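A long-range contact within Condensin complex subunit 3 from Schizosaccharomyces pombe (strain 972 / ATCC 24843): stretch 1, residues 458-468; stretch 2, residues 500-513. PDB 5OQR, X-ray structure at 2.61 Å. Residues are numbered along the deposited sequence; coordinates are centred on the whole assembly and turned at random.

Stretch 1 458-468: NELRCLSYVQC
Stretch 2 500-513: LPIREKGLECLSLV

Leu463 forms the apolar centre of the contact, its side chain (chi1 m, chi2 t) a knob in the hole formed by Ile502, Lys505, Gly506 and Cys509. Its CD1 lies 4.0 Å from Ile502 CG2 and 4.3 Å from Gly506 N; its CB packs 3.3 Å from Lys505 CG. Toward the N-termini, the CA-to-CB bond of Leu460 (m, t) points sideways to stretch 2, but the end of the side chain comes nearer, with CD2 4.1 Å from Ile502 CG1 (Ile502 m, t). Toward the C-termini, Cys509 (m), its CA-to-CB bond toward stretch 1, places SG 4.2 Å from Leu463 CB, 4.1 Å from Val466 CB and 3.4 Å from Leu463 O.

Both stretches are helical throughout, with phi near -65° and psi near -40°, and run nearly parallel: their axes cross at 19° and approach to 9.1 Å. The register pairs Leu460 with Ile502, Leu463 with Lys505 and Gln467 with Cys509, at CA–CA distances of 6.4, 6.7 and 5.1 Å. The contact buries 609 Å² between the stretches, both sides summed.

Gln467 (t, t, chi3 -8°) is a second knob, among Lys505, Glu508, Cys509 and Leu512. Its aliphatic CG lies 3.8 Å from Leu512 CD1, while its amide reaches the polar edge, with OE1 3.4 Å from Lys505 CD and NE2 3.8 Å from Glu508 OE1.

Lys505 is the reciprocal knob, among Leu460, Leu463, Ser464 and Gln467. Its curled chain (t, p, p, p) lays methylenes against stretch 1 and brings NZ to Ser464 OG, to which it donates a 3.0 Å hydrogen bond. Ser464 (m) accepts it while its OG donates to Leu460 O at 2.8 Å, in its own helix. At the N-terminal end, Glu459 (chi1 t, chi2 t) sets carboxylate OE1 3.4 Å from the methyl CD1 of Ile502, a van der Waals contact.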

ATOM      1  N   ASN A 458      26.498 -23.647 -22.846  1.00 50.90           N
ATOM      2  CA  ASN A 458      26.916 -22.744 -23.910  1.00 57.42           C
ATOM      3  C   ASN A 458      25.716 -22.238 -24.701  1.00 51.21           C
ATOM      4  O   ASN A 458      25.591 -21.036 -24.956  1.00 47.60           O
ATOM      5  CB  ASN A 458      27.911 -23.450 -24.833  1.00 62.86           C
ATOM      6  CG  ASN A 458      28.286 -22.612 -26.038  1.00 58.73           C
ATOM      7  OD1 ASN A 458      27.840 -22.874 -27.155  1.00 59.94           O
ATOM      8  ND2 ASN A 458      29.104 -21.591 -25.816  1.00 55.83           N
ATOM      9  N   GLU A 459      24.818 -23.142 -25.090  1.00 51.64           N
ATOM     10  CA  GLU A 459      23.669 -22.738 -25.890  1.00 58.16           C
ATOM     11  C   GLU A 459      22.743 -21.818 -25.103  1.00 46.94           C
ATOM     12  O   GLU A 459      22.212 -20.848 -25.654  1.00 45.24           O
ATOM     13  CB  GLU A 459      22.912 -23.972 -26.379  1.00 64.66           C
ATOM     14  CG  GLU A 459      22.001 -23.700 -27.563  1.00 66.96           C
ATOM     15  CD  GLU A 459      21.414 -24.968 -28.149  1.00 86.37           C
ATOM     16  OE1 GLU A 459      21.667 -26.053 -27.585  1.00 86.61           O
ATOM     17  OE2 GLU A 459      20.703 -24.879 -29.172  1.00 82.38           O
ATOM     18  N   LEU A 460      22.537 -22.102 -23.816  1.00 37.71           N
ATOM     19  CA  LEU A 460      21.691 -21.237 -23.003  1.00 33.97           C
ATOM     20  C   LEU A 460      22.282 -19.842 -22.864  1.00 38.98           C
ATOM     21  O   LEU A 460      21.537 -18.860 -22.797  1.00 41.94           O
ATOM     22  CB  LEU A 460      21.472 -21.857 -21.626  1.00 40.38           C
ATOM     23  CG  LEU A 460      20.475 -23.013 -21.561  1.00 36.87           C
ATOM     24  CD1 LEU A 460      20.513 -23.664 -20.192  1.00 39.86           C
ATOM     25  CD2 LEU A 460      19.065 -22.533 -21.878  1.00 46.15           C
ATOM     26  N   ARG A 461      23.609 -19.730 -22.808  1.00 34.98           N
ATOM     27  CA  ARG A 461      24.224 -18.408 -22.775  1.00 38.97           C
ATOM     28  C   ARG A 461      24.030 -17.689 -24.102  1.00 37.23           C
ATOM     29  O   ARG A 461      23.794 -16.477 -24.128  1.00 37.23           O
ATOM     30  CB  ARG A 461      25.710 -18.520 -22.446  1.00 42.91           C
ATOM     31  CG  ARG A 461      26.362 -17.180 -22.127  1.00 50.01           C
ATOM     32  CD  ARG A 461      27.876 -17.269 -22.145  1.00 54.59           C
ATOM     33  NE  ARG A 461      28.352 -18.514 -21.555  1.00 57.74           N
ATOM     34  CZ  ARG A 461      28.321 -18.784 -20.254  1.00 75.89           C
ATOM     35  NH1 ARG A 461      28.776 -19.948 -19.811  1.00 86.69           N
ATOM     36  NH2 ARG A 461      27.830 -17.898 -19.398  1.00 66.34           N
ATOM     37  N   CYS A 462      24.132 -18.418 -25.212  1.00 38.28           N
ATOM     38  CA  CYS A 462      23.906 -17.811 -26.518  1.00 39.65           C
ATOM     39  C   CYS A 462      22.486 -17.274 -26.622  1.00 33.59           C
ATOM     40  O   CYS A 462      22.276 -16.107 -26.963  1.00 31.22           O
ATOM     41  CB  CYS A 462      24.183 -18.827 -27.626  1.00 42.14           C
ATOM     42  SG  CYS A 462      25.927 -19.224 -27.845  1.00 52.66           S
ATOM     43  N   LEU A 463      21.497 -18.116 -26.316  1.00 34.75           N
ATOM     44  CA  LEU A 463      20.109 -17.678 -26.366  1.00 31.35           C
ATOM     45  C   LEU A 463      19.859 -16.500 -25.437  1.00 32.85           C
ATOM     46  O   LEU A 463      19.047 -15.626 -25.753  1.00 39.37           O
ATOM     47  CB  LEU A 463      19.183 -18.839 -26.012  1.00 35.20           C
ATOM     48  CG  LEU A 463      19.151 -20.002 -27.006  1.00 36.06           C
ATOM     49  CD1 LEU A 463      18.364 -21.165 -26.433  1.00 37.18           C
ATOM     50  CD2 LEU A 463      18.554 -19.559 -28.331  1.00 34.14           C
ATOM     51  N   SER A 464      20.540 -16.458 -24.291  1.00 30.95           N
ATOM     52  CA  SER A 464      20.437 -15.292 -23.423  1.00 33.11           C
ATOM     53  C   SER A 464      20.972 -14.043 -24.106  1.00 30.75           C
ATOM     54  O   SER A 464      20.464 -12.943 -23.870  1.00 31.31           O
ATOM     55  CB  SER A 464      21.184 -15.546 -22.116  1.00 38.81           C
ATOM     56  OG  SER A 464      20.610 -16.633 -21.416  1.00 47.97           O
ATOM     57  N   TYR A 465      21.998 -14.185 -24.947  1.00 32.60           N
ATOM     58  CA  TYR A 465      22.479 -13.048 -25.724  1.00 29.02           C
ATOM     59  C   TYR A 465      21.491 -12.687 -26.822  1.00 26.40           C
ATOM     60  O   TYR A 465      21.293 -11.506 -27.123  1.00 24.74           O
ATOM     61  CB  TYR A 465      23.848 -13.356 -26.334  1.00 33.15           C
ATOM     62  CG  TYR A 465      25.010 -13.357 -25.366  1.00 31.23           C
ATOM     63  CD1 TYR A 465      24.820 -13.542 -24.004  1.00 38.46           C
ATOM     64  CD2 TYR A 465      26.306 -13.167 -25.822  1.00 37.16           C
ATOM     65  CE1 TYR A 465      25.890 -13.544 -23.129  1.00 39.56           C
ATOM     66  CE2 TYR A 465      27.377 -13.165 -24.956  1.00 40.06           C
ATOM     67  CZ  TYR A 465      27.164 -13.355 -23.613  1.00 32.62           C
ATOM     68  OH  TYR A 465      28.235 -13.351 -22.752  1.00 41.69           O
ATOM     69  N   VAL A 466      20.876 -13.695 -27.441  1.00 28.21           N
ATOM     70  CA  VAL A 466      19.848 -13.444 -28.446  1.00 29.81           C
ATOM     71  C   VAL A 466      18.662 -12.740 -27.808  1.00 29.81           C
ATOM     72  O   VAL A 466      18.104 -11.791 -28.372  1.00 33.24           O
ATOM     73  CB  VAL A 466      19.418 -14.764 -29.113  1.00 26.02           C
ATOM     74  CG1 VAL A 466      18.425 -14.495 -30.229  1.00 26.09           C
ATOM     75  CG2 VAL A 466      20.622 -15.513 -29.652  1.00 33.65           C
ATOM     76  N   GLN A 467      18.259 -13.197 -26.625  1.00 29.56           N
ATOM     77  CA  GLN A 467      17.129 -12.595 -25.932  1.00 29.01           C
ATOM     78  C   GLN A 467      17.375 -11.114 -25.668  1.00 29.87           C
ATOM     79  O   GLN A 467      16.508 -10.273 -25.928  1.00 37.83           O
ATOM     80  CB  GLN A 467      16.874 -13.346 -24.628  1.00 34.62           C
ATOM     81  CG  GLN A 467      15.588 -12.976 -23.928  1.00 44.29           C
ATOM     82  CD  GLN A 467      15.388 -13.763 -22.652  1.00 51.51           C
ATOM     83  OE1 GLN A 467      16.139 -14.694 -22.362  1.00 45.30           O
ATOM     84  NE2 GLN A 467      14.375 -13.394 -21.880  1.00 61.94           N
ATOM     85  N   CYS A 468      18.559 -10.775 -25.156  1.00 27.11           N
ATOM     86  CA  CYS A 468      18.863  -9.380 -24.864  1.00 31.21           C
ATOM     87  C   CYS A 468      19.014  -8.558 -26.136  1.00 33.80           C
ATOM     88  O   CYS A 468      18.805  -7.340 -26.113  1.00 30.86           O
ATOM     89  CB  CYS A 468      20.136  -9.284 -24.027  1.00 28.42           C
ATOM     90  SG  CYS A 468      19.969  -9.884 -22.343  1.00 38.59           S
ATOM     91  N   LEU A 500      14.181 -29.425 -22.284  1.00 48.29           N
ATOM     92  CA  LEU A 500      13.135 -28.501 -21.852  1.00 48.58           C
ATOM     93  C   LEU A 500      13.651 -27.086 -21.635  1.00 44.44           C
ATOM     94  O   LEU A 500      13.014 -26.138 -22.127  1.00 40.60           O
ATOM     95  CB  LEU A 500      12.466 -29.053 -20.591  1.00 50.48           C
ATOM     96  CG  LEU A 500      11.249 -28.287 -20.075  1.00 43.51           C
ATOM     97  CD1 LEU A 500      10.131 -29.253 -19.724  1.00 58.61           C
ATOM     98  CD2 LEU A 500      11.624 -27.450 -18.869  1.00 45.97           C
ATOM     99  N   PRO A 501      14.766 -26.858 -20.934  1.00 44.89           N
ATOM    100  CA  PRO A 501      15.206 -25.468 -20.721  1.00 42.16           C
ATOM    101  C   PRO A 501      15.501 -24.726 -22.010  1.00 41.07           C
ATOM    102  O   PRO A 501      15.190 -23.535 -22.122  1.00 45.54           O
ATOM    103  CB  PRO A 501      16.466 -25.627 -19.857  1.00 41.56           C
ATOM    104  CG  PRO A 501      16.407 -27.006 -19.309  1.00 48.70           C
ATOM    105  CD  PRO A 501      15.683 -27.826 -20.314  1.00 49.45           C
ATOM    106  N   ILE A 502      16.107 -25.396 -22.990  1.00 41.57           N
ATOM    107  CA  ILE A 502      16.432 -24.739 -24.251  1.00 40.47           C
ATOM    108  C   ILE A 502      15.160 -24.385 -25.006  1.00 34.27           C
ATOM    109  O   ILE A 502      15.042 -23.294 -25.574  1.00 41.02           O
ATOM    110  CB  ILE A 502      17.365 -25.636 -25.086  1.00 39.48           C
ATOM    111  CG1 ILE A 502      18.722 -25.766 -24.391  1.00 40.08           C
ATOM    112  CG2 ILE A 502      17.543 -25.078 -26.497  1.00 40.13           C
ATOM    113  CD1 ILE A 502      19.626 -26.822 -24.988  1.00 57.74           C
ATOM    114  N   ARG A 503      14.188 -25.297 -25.023  1.00 38.17           N
ATOM    115  CA  ARG A 503      12.932 -25.028 -25.714  1.00 40.24           C
ATOM    116  C   ARG A 503      12.224 -23.818 -25.119  1.00 38.28           C
ATOM    117  O   ARG A 503      11.719 -22.963 -25.854  1.00 42.14           O
ATOM    118  CB  ARG A 503      12.032 -26.257 -25.642  1.00 46.18           C
ATOM    119  CG  ARG A 503      10.832 -26.207 -26.563  1.00 49.36           C
ATOM    120  CD  ARG A 503       9.753 -27.141 -26.069  1.00 74.93           C
ATOM    121  NE  ARG A 503      10.315 -28.406 -25.600  1.00 82.09           N
ATOM    122  CZ  ARG A 503       9.685 -29.256 -24.797  1.00 97.88           C
ATOM    123  NH1 ARG A 503       8.462 -28.984 -24.357  1.00 96.34           N
ATOM    124  NH2 ARG A 503      10.282 -30.380 -24.425  1.00 88.96           N
ATOM    125  N   GLU A 504      12.169 -23.734 -23.790  1.00 40.13           N
ATOM    126  CA  GLU A 504      11.537 -22.587 -23.152  1.00 37.96           C
ATOM    127  C   GLU A 504      12.274 -21.298 -23.487  1.00 32.66           C
ATOM    128  O   GLU A 504      11.648 -20.273 -23.772  1.00 41.33           O
ATOM    129  CB  GLU A 504      11.478 -22.797 -21.639  1.00 38.86           C
ATOM    130  CG  GLU A 504      10.548 -23.920 -21.218  1.00 42.65           C
ATOM    131  CD  GLU A 504      10.505 -24.116 -19.714  1.00 54.49           C
ATOM    132  OE1 GLU A 504      11.289 -23.454 -19.002  1.00 53.55           O
ATOM    133  OE2 GLU A 504       9.683 -24.931 -19.246  1.00 52.75           O
ATOM    134  N   LYS A 505      13.607 -21.331 -23.462  1.00 40.08           N
ATOM    135  CA  LYS A 505      14.381 -20.140 -23.791  1.00 41.70           C
ATOM    136  C   LYS A 505      14.224 -19.779 -25.263  1.00 37.44           C
ATOM    137  O   LYS A 505      14.182 -18.596 -25.616  1.00 35.96           O
ATOM    138  CB  LYS A 505      15.850 -20.364 -23.438  1.00 38.99           C
ATOM    139  CG  LYS A 505      16.760 -19.187 -23.752  1.00 44.20           C
ATOM    140  CD  LYS A 505      16.506 -17.988 -22.850  1.00 47.02           C
ATOM    141  CE  LYS A 505      16.927 -18.251 -21.416  1.00 57.84           C
ATOM    142  NZ  LYS A 505      18.358 -18.660 -21.312  1.00 61.02           N
ATOM    143  N   GLY A 506      14.129 -20.783 -26.135  1.00 35.16           N
ATOM    144  CA  GLY A 506      13.949 -20.502 -27.548  1.00 33.22           C
ATOM    145  C   GLY A 506      12.625 -19.826 -27.839  1.00 35.56           C
ATOM    146  O   GLY A 506      12.534 -18.969 -28.721  1.00 30.59           O
ATOM    147  N   LEU A 507      11.576 -20.202 -27.105  1.00 33.23           N
ATOM    148  CA  LEU A 507      10.270 -19.589 -27.324  1.00 34.40           C
ATOM    149  C   LEU A 507      10.261 -18.133 -26.880  1.00 34.45           C
ATOM    150  O   LEU A 507       9.686 -17.278 -27.561  1.00 34.95           O
ATOM    151  CB  LEU A 507       9.188 -20.381 -26.592  1.00 36.26           C
ATOM    152  CG  LEU A 507       8.683 -21.624 -27.327  1.00 37.21           C
ATOM    153  CD1 LEU A 507       7.875 -22.497 -26.396  1.00 44.72           C
ATOM    154  CD2 LEU A 507       7.851 -21.234 -28.535  1.00 36.76           C
ATOM    155  N   GLU A 508      10.885 -17.831 -25.741  1.00 31.74           N
ATOM    156  CA  GLU A 508      11.008 -16.440 -25.319  1.00 33.20           C
ATOM    157  C   GLU A 508      11.749 -15.617 -26.365  1.00 30.52           C
ATOM    158  O   GLU A 508      11.404 -14.457 -26.610  1.00 32.78           O
ATOM    159  CB  GLU A 508      11.721 -16.360 -23.972  1.00 38.39           C
ATOM    160  CG  GLU A 508      11.050 -17.152 -22.864  1.00 45.14           C
ATOM    161  CD  GLU A 508      11.834 -17.117 -21.568  1.00 62.22           C
ATOM    162  OE1 GLU A 508      11.803 -16.075 -20.881  1.00 81.15           O
ATOM    163  OE2 GLU A 508      12.493 -18.127 -21.244  1.00 62.88           O
ATOM    164  N   CYS A 509      12.772 -16.202 -26.993  1.00 29.60           N
ATOM    165  CA  CYS A 509      13.482 -15.504 -28.058  1.00 28.85           C
ATOM    166  C   CYS A 509      12.595 -15.326 -29.282  1.00 28.84           C
ATOM    167  O   CYS A 509      12.587 -14.257 -29.901  1.00 28.03           O
ATOM    168  CB  CYS A 509      14.753 -16.267 -28.437  1.00 48.89           C
ATOM    169  SG  CYS A 509      16.064 -16.228 -27.210  1.00 37.53           S
ATOM    170  N   LEU A 510      11.847 -16.367 -29.649  1.00 32.37           N
ATOM    171  CA  LEU A 510      10.940 -16.263 -30.784  1.00 29.74           C
ATOM    172  C   LEU A 510       9.892 -15.182 -30.554  1.00 25.78           C
ATOM    173  O   LEU A 510       9.538 -14.444 -31.478  1.00 27.33           O
ATOM    174  CB  LEU A 510      10.277 -17.614 -31.037  1.00 25.35           C
ATOM    175  CG  LEU A 510       9.192 -17.666 -32.112  1.00 27.27           C
ATOM    176  CD1 LEU A 510       9.669 -17.064 -33.417  1.00 26.03           C
ATOM    177  CD2 LEU A 510       8.751 -19.096 -32.325  1.00 27.37           C
ATOM    178  N   SER A 511       9.397 -15.064 -29.322  1.00 23.60           N
ATOM    179  CA  SER A 511       8.384 -14.059 -29.021  1.00 24.39           C
ATOM    180  C   SER A 511       8.901 -12.659 -29.312  1.00 25.67           C
ATOM    181  O   SER A 511       8.209 -11.846 -29.933  1.00 32.39           O
ATOM    182  CB  SER A 511       7.949 -14.178 -27.560  1.00 27.55           C
ATOM    183  OG  SER A 511       7.413 -15.458 -27.288  1.00 31.51           O
ATOM    184  N   LEU A 512      10.124 -12.358 -28.869  1.00 26.33           N
ATOM    185  CA  LEU A 512      10.668 -11.015 -29.039  1.00 28.30           C
ATOM    186  C   LEU A 512      10.892 -10.676 -30.504  1.00 26.47           C
ATOM    187  O   LEU A 512      10.874  -9.498 -30.874  1.00 29.17           O
ATOM    188  CB  LEU A 512      11.975 -10.877 -28.262  1.00 31.74           C
ATOM    189  CG  LEU A 512      11.843 -10.889 -26.739  1.00 29.36           C
ATOM    190  CD1 LEU A 512      13.201 -11.054 -26.091  1.00 29.94           C
ATOM    191  CD2 LEU A 512      11.175  -9.616 -26.253  1.00 32.18           C
ATOM    192  N   VAL A 513      11.111 -11.682 -31.351  1.00 26.27           N
ATOM    193  CA  VAL A 513      11.239 -11.419 -32.779  1.00 33.12           C
ATOM    194  C   VAL A 513       9.873 -11.141 -33.383  1.00 31.29           C
ATOM    195  O   VAL A 513       9.751 -10.348 -34.324  1.00 34.01           O
ATOM    196  CB  VAL A 513      11.938 -12.598 -33.480  1.00 28.67           C
ATOM    197  CG1 VAL A 513      12.056 -12.345 -34.974  1.00 34.47           C
ATOM    198  CG2 VAL A 513      13.309 -12.824 -32.883  1.00 30.02           C
TER